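PPC domain-containing protein (Pyrococcus horikoshii, PDB 2DT4) is of unknown function but belongs to the plant- and prokaryote-conserved (PPC) domain family and assembles from three copies of its chain. Local coordinates at residues 48-52 with 63-67; 70-76 with 90-96. Residue numbers count along the deposited sequence, not the author numbering.

Contact 1 (48-52 with 63-67)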
loop_
_atom_site.group_PDB
_atom_site.type_symbol
_atom_site.label_atom_id
_atom_site.label_comp_id
_atom_site.label_asym_id
_atom_site.label_seq_id
_atom_site.Cartn_x
_atom_site.Cartn_y
_atom_site.Cartn_z
ATOM N N ASN A 48 -3.327 -5.953 -20.104
ATOM C CA ASN A 48 -4.633 -5.430 -20.455
ATOM C C ASN A 48 -5.553 -5.173 -19.250
ATOM O O ASN A 48 -6.721 -5.617 -19.257
ATOM C CB ASN A 48 -5.302 -6.351 -21.457
ATOM C CG ASN A 48 -4.349 -6.795 -22.563
ATOM O OD1 ASN A 48 -3.749 -5.983 -23.263
ATOM N ND2 ASN A 48 -4.196 -8.116 -22.711
ATOM N N PRO A 49 -5.053 -4.477 -18.220
ATOM C CA PRO A 49 -5.896 -4.202 -17.054
ATOM C C PRO A 49 -7.038 -3.255 -17.405
ATOM O O PRO A 49 -6.889 -2.356 -18.221
ATOM C CB PRO A 49 -4.925 -3.599 -16.040
ATOM C CG PRO A 49 -3.864 -2.961 -16.870
ATOM C CD PRO A 49 -3.715 -3.878 -18.042
ATOM N N LYS A 50 -8.179 -3.489 -16.784
ATOM C CA LYS A 50 -9.302 -2.559 -16.868
ATOM C C LYS A 50 -9.452 -1.890 -15.521
ATOM O O LYS A 50 -9.523 -2.585 -14.500
ATOM C CB LYS A 50 -10.595 -3.268 -17.243
ATOM C CG LYS A 50 -10.513 -3.970 -18.574
ATOM C CD LYS A 50 -11.858 -4.481 -19.027
ATOM C CE LYS A 50 -11.767 -5.013 -20.438
ATOM N NZ LYS A 50 -11.490 -6.445 -20.454
ATOM N N ILE A 51 -9.525 -0.553 -15.534
ATOM C CA ILE A 51 -9.699 0.222 -14.303
ATOM C C ILE A 51 -11.031 0.966 -14.367
ATOM O O ILE A 51 -11.581 1.174 -15.440
ATOM C CB ILE A 51 -8.494 1.188 -14.055
ATOM C CG1 ILE A 51 -8.279 2.101 -15.259
ATOM C CG2 ILE A 51 -7.263 0.377 -13.674
ATOM C CD1 ILE A 51 -7.218 3.183 -15.065
ATOM N N GLY A 52 -11.517 1.347 -13.208
ATOM C CA GLY A 52 -12.783 2.042 -13.065
ATOM C C GLY A 52 -12.708 3.316 -12.255
ATOM O O GLY A 52 -11.986 3.402 -11.266
ATOM N N VAL A 63 -15.463 2.495 -17.160
ATOM C CA VAL A 63 -14.434 1.485 -17.296
ATOM C C VAL A 63 -13.470 1.936 -18.387
ATOM O O VAL A 63 -13.883 2.266 -19.518
ATOM C CB VAL A 63 -15.004 0.107 -17.621
ATOM C CG1 VAL A 63 -13.902 -0.887 -17.841
ATOM C CG2 VAL A 63 -15.920 -0.394 -16.520
ATOM N N ILE A 64 -12.187 1.999 -18.031
ATOM C CA ILE A 64 -11.120 2.369 -18.940
ATOM C C ILE A 64 -10.255 1.128 -19.223
ATOM O O ILE A 64 -9.563 0.631 -18.320
ATOM C CB ILE A 64 -10.266 3.493 -18.321
ATOM C CG1 ILE A 64 -11.184 4.668 -17.948
ATOM C CG2 ILE A 64 -9.147 3.869 -19.255
ATOM C CD1 ILE A 64 -10.506 5.729 -17.085
ATOM N N PRO A 65 -10.340 0.580 -20.430
ATOM C CA PRO A 65 -9.561 -0.623 -20.772
ATOM C C PRO A 65 -8.163 -0.290 -21.257
ATOM O O PRO A 65 -8.003 0.296 -22.329
ATOM C CB PRO A 65 -10.369 -1.279 -21.909
ATOM C CG PRO A 65 -11.126 -0.133 -22.546
ATOM C CD PRO A 65 -11.267 0.979 -21.515
ATOM N N LEU A 66 -7.151 -0.635 -20.494
ATOM C CA LEU A 66 -5.783 -0.398 -20.909
ATOM C C LEU A 66 -5.305 -1.588 -21.719
ATOM O O LEU A 66 -5.903 -2.672 -21.657
ATOM C CB LEU A 66 -4.893 -0.132 -19.681
ATOM C CG LEU A 66 -5.339 1.031 -18.815
ATOM C CD1 LEU A 66 -4.585 1.125 -17.458
ATOM C CD2 LEU A 66 -5.206 2.356 -19.548
ATOM N N LYS A 67 -4.219 -1.391 -22.463
ATOM C CA LYS A 67 -3.634 -2.420 -23.295
ATOM C C LYS A 67 -2.154 -2.627 -23.031
ATOM O O LYS A 67 -1.396 -1.684 -22.775
ATOM C CB LYS A 67 -3.868 -2.102 -24.766
ATOM C CG LYS A 67 -5.365 -2.012 -25.108
ATOM C CD LYS A 67 -5.767 -2.811 -26.331
ATOM C CE LYS A 67 -7.037 -2.257 -27.002
ATOM N NZ LYS A 67 -6.756 -1.136 -27.998
HETATM O O HOH W 1 -8.191 -3.845 -21.096
#
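Ile51 is the main bump on the inner face of this antiparallel hairpin, filling the hollow between Ile64 and Leu66: Ile51 CG1 rests 3.9 Å from Ile64 CB and Ile51 CD1 reaches Leu66 CD1 at 4.1 Å. The Pro49 ring fills the next place along, with Pro49 CG 4.1 Å from Leu66 CB. Leu94 of strand 85-95 packs against Pro49, Ile51 and Leu66, while Ile51 and Ile64 also touch Gly99 and Glu98 of the second subunit. On the opposite face Lys50 CG lies 4.1 Å from Pro65 CA.

The strands run at 156°. Ile51 and Ile64 form a hydrogen-bonded pair, Ile51 N to Ile64 O at 3.0 Å and Ile64 N to Ile51 O at 2.8 Å; Leu66 N then donates to Pro49 O at 2.9 Å. Beyond this the chains stay close, Asn48 CA 4.3 Å from Lys67 CA, and water 1 donates to Leu66 O at 2.6 Å and weakly to Asn48 O at 2.9 Å. The chemistry implies a two-sided hairpin: apolar where it packs on strand 85-95, more open to solvent where Val63 and Pro65 lie beside Lys50, whose charge Glu108 meets in a salt bridge.

Contact 2 (70-76 with 90-96); sequences YELISLI and AHVSLGN
Leu72 lays its CD2 over Val92 CG1 at 3.5 Å and Leu94 CD2 at 4.0 Å, on the apolar face of a beta hairpin interrupted by a classic beta bulge. Strands 70-76 and 90-95 run antiparallel at 140°, their axes 4.3 Å apart at closest. Glu71 faces Gly95 in a hydrogen-bonded pair (Glu71 N to Gly95 O 2.9 Å, Gly95 N to Glu71 O 2.8 Å), and Leu72 faces Leu94 in a non-hydrogen-bonded one. The register then slips by one: Ile73 and Ser74 both lie opposite Ser93. Ile73 takes phi/psi -75/-40, so Ser93 O receives Ile73 N at 2.9 Å and, weakly, Ser74 N at 3.4 Å, while Ser93 N donates to Ser74 O at 3.0 Å. Leu75 next pairs with Val92 (Leu75 CD1 to Val92 CG1 3.9 Å), and Ile76 with His91 (His91 N to Ile76 O 3.0 Å, Ile76 N to His91 O 3.2 Å).

At the other end the Tyr70 ring, chi1 -79°, brings CD2 to 3.9 Å from Leu94 CB. Gly95, having no side chain, leaves room for Ile73, whose CD1 comes 3.5 Å from Gly95 N. The face with Ser74, Ile76 and Ser93 meets both other subunits, and Glu71 OE1 accepts a hydrogen bond from Phe54 N of the third, so this face of the hairpin lies in the subunit interfaces. There both serines adopt the p rotamer: Ser93 OG donates to Ser74 OG at 2.7 Å, and Ser74 OG donates to water 2, also at 2.7 Å.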
loop_
_atom_site.group_PDB
_atom_site.type_symbol
_atom_site.label_atom_id
_atom_site.label_comp_id
_atom_site.label_asym_id
_atom_site.label_seq_id
_atom_site.Cartn_x
_atom_site.Cartn_y
_atom_site.Cartn_z
ATOM N N TYR A 70 1.447 -3.443 -17.887
ATOM C CA TYR A 70 1.629 -2.353 -16.956
ATOM C C TYR A 70 2.247 -2.888 -15.685
ATOM O O TYR A 70 1.799 -3.929 -15.149
ATOM C CB TYR A 70 0.286 -1.682 -16.639
ATOM C CG TYR A 70 -0.207 -0.719 -17.684
ATOM C CD1 TYR A 70 -0.789 -1.166 -18.888
ATOM C CD2 TYR A 70 -0.109 0.652 -17.471
ATOM C CE1 TYR A 70 -1.248 -0.237 -19.859
ATOM C CE2 TYR A 70 -0.556 1.566 -18.418
ATOM C CZ TYR A 70 -1.102 1.116 -19.604
ATOM O OH TYR A 70 -1.539 2.033 -20.548
ATOM N N GLU A 71 3.228 -2.174 -15.150
ATOM C CA GLU A 71 3.759 -2.498 -13.829
ATOM C C GLU A 71 2.653 -2.259 -12.777
ATOM O O GLU A 71 2.012 -1.186 -12.735
ATOM C CB GLU A 71 5.032 -1.703 -13.476
ATOM C CG GLU A 71 6.220 -2.013 -14.384
ATOM C CD GLU A 71 6.875 -3.361 -14.128
ATOM O OE1 GLU A 71 7.493 -3.934 -15.058
ATOM O OE2 GLU A 71 6.830 -3.881 -12.992
ATOM N N LEU A 72 2.405 -3.269 -11.959
ATOM C CA LEU A 72 1.429 -3.183 -10.880
ATOM C C LEU A 72 2.166 -2.579 -9.691
ATOM O O LEU A 72 2.830 -3.270 -8.945
ATOM C CB LEU A 72 0.885 -4.590 -10.581
ATOM C CG LEU A 72 -0.511 -4.830 -9.950
ATOM C CD1 LEU A 72 -0.588 -6.043 -9.065
ATOM C CD2 LEU A 72 -1.354 -3.646 -9.518
ATOM N N ILE A 73 2.091 -1.253 -9.583
ATOM C CA ILE A 73 2.852 -0.499 -8.610
ATOM C C ILE A 73 2.249 -0.657 -7.223
ATOM O O ILE A 73 2.964 -0.884 -6.252
ATOM C CB ILE A 73 2.913 0.979 -9.019
ATOM C CG1 ILE A 73 3.712 1.138 -10.313
ATOM C CG2 ILE A 73 3.376 1.898 -7.848
ATOM C CD1 ILE A 73 3.558 2.488 -10.970
ATOM N N SER A 74 0.928 -0.651 -7.168
ATOM C CA SER A 74 0.234 -0.925 -5.923
ATOM C C SER A 74 -1.071 -1.588 -6.207
ATOM O O SER A 74 -1.741 -1.182 -7.112
ATOM C CB SER A 74 -0.019 0.351 -5.117
ATOM O OG SER A 74 -0.894 1.252 -5.758
ATOM N N LEU A 75 -1.360 -2.601 -5.262
ATOM C CA LEU A 75 -2.663 -3.138 -5.228
ATOM C C LEU A 75 -2.939 -3.043 -3.757
ATOM O O LEU A 75 -2.135 -3.489 -2.953
ATOM C CB LEU A 75 -2.730 -4.603 -5.700
ATOM C CG LEU A 75 -4.169 -5.091 -5.492
ATOM C CD1 LEU A 75 -4.634 -5.914 -6.637
ATOM C CD2 LEU A 75 -4.361 -5.733 -4.167
ATOM N N ILE A 76 -4.095 -2.471 -3.412
ATOM C CA ILE A 76 -4.485 -2.353 -2.016
ATOM C C ILE A 76 -5.940 -2.664 -2.046
ATOM O O ILE A 76 -6.656 -2.164 -2.899
ATOM C CB ILE A 76 -4.257 -0.979 -1.356
ATOM C CG1 ILE A 76 -2.755 -0.643 -1.337
ATOM C CG2 ILE A 76 -4.810 -0.978 0.040
ATOM C CD1 ILE A 76 -2.470 0.720 -0.839
ATOM N N ALA A 90 -10.531 -3.982 -4.836
ATOM C CA ALA A 90 -9.185 -3.419 -4.828
ATOM C C ALA A 90 -9.006 -2.267 -5.791
ATOM O O ALA A 90 -9.706 -2.158 -6.786
ATOM C CB ALA A 90 -8.161 -4.484 -5.137
ATOM N N HIS A 91 -8.031 -1.419 -5.499
ATOM C CA HIS A 91 -7.631 -0.308 -6.371
ATOM C C HIS A 91 -6.186 -0.531 -6.749
ATOM O O HIS A 91 -5.424 -1.134 -5.999
ATOM C CB HIS A 91 -7.750 1.055 -5.681
ATOM C CG HIS A 91 -9.161 1.536 -5.546
ATOM N ND1 HIS A 91 -9.550 2.797 -5.934
ATOM C CD2 HIS A 91 -10.285 0.910 -5.129
ATOM C CE1 HIS A 91 -10.840 2.954 -5.692
ATOM N NE2 HIS A 91 -11.312 1.825 -5.200
ATOM N N VAL A 92 -5.854 -0.082 -7.961
ATOM C CA VAL A 92 -4.475 -0.306 -8.462
ATOM C C VAL A 92 -3.891 0.962 -9.045
ATOM O O VAL A 92 -4.602 1.805 -9.585
ATOM C CB VAL A 92 -4.453 -1.411 -9.552
ATOM C CG1 VAL A 92 -4.714 -2.770 -8.958
ATOM C CG2 VAL A 92 -5.406 -1.076 -10.687
ATOM N N SER A 93 -2.556 1.021 -8.988
ATOM C CA SER A 93 -1.793 2.060 -9.653
ATOM C C SER A 93 -0.896 1.225 -10.585
ATOM O O SER A 93 -0.366 0.153 -10.200
ATOM C CB SER A 93 -1.007 3.010 -8.773
ATOM O OG SER A 93 -0.034 2.337 -8.103
ATOM N N LEU A 94 -0.889 1.666 -11.839
ATOM C CA LEU A 94 -0.247 0.962 -12.928
ATOM C C LEU A 94 0.729 1.831 -13.693
ATOM O O LEU A 94 0.389 2.950 -14.120
ATOM C CB LEU A 94 -1.397 0.590 -13.828
ATOM C CG LEU A 94 -2.469 -0.337 -13.259
ATOM C CD1 LEU A 94 -3.627 -0.368 -14.177
ATOM C CD2 LEU A 94 -1.972 -1.722 -13.019
ATOM N N GLY A 95 1.935 1.317 -13.891
ATOM C CA GLY A 95 2.980 2.043 -14.581
ATOM C C GLY A 95 3.180 1.619 -16.009
ATOM O O GLY A 95 3.324 0.437 -16.328
ATOM N N ASN A 96 3.261 2.603 -16.889
ATOM C CA ASN A 96 3.491 2.325 -18.298
ATOM C C ASN A 96 4.976 2.375 -18.615
ATOM O O ASN A 96 5.813 2.532 -17.729
ATOM C CB ASN A 96 2.591 3.163 -19.240
ATOM C CG ASN A 96 3.155 4.538 -19.660
ATOM O OD1 ASN A 96 2.544 5.190 -20.549
ATOM N ND2 ASN A 96 4.222 4.993 -19.071
HETATM O O HOH W 2 -3.378 0.651 -4.829
#

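How the contacts relate
From the N terminus, the chain runs through strand 5-16, helix 22-33 and strand 38-46, then turns a corner at Asn48 into the small sheet. Contact 1 closes the first loop, bringing 63-67 back beside 48-52 across ten intervening residues. The chain passes directly into strand 69-82, and contact 2 closes a second hairpin, with thirteen residues between its segments. The two loops stand in series, neither enclosing the other. Their centres lie 11 Å apart, and they meet through Leu94, whose CD1 is 3.7 Å from Leu66 CD1, and through Val92 CG2, 3.8 Å from Ile51 CG2. Those touches tie the three-stranded sheet to the large mixed sheet.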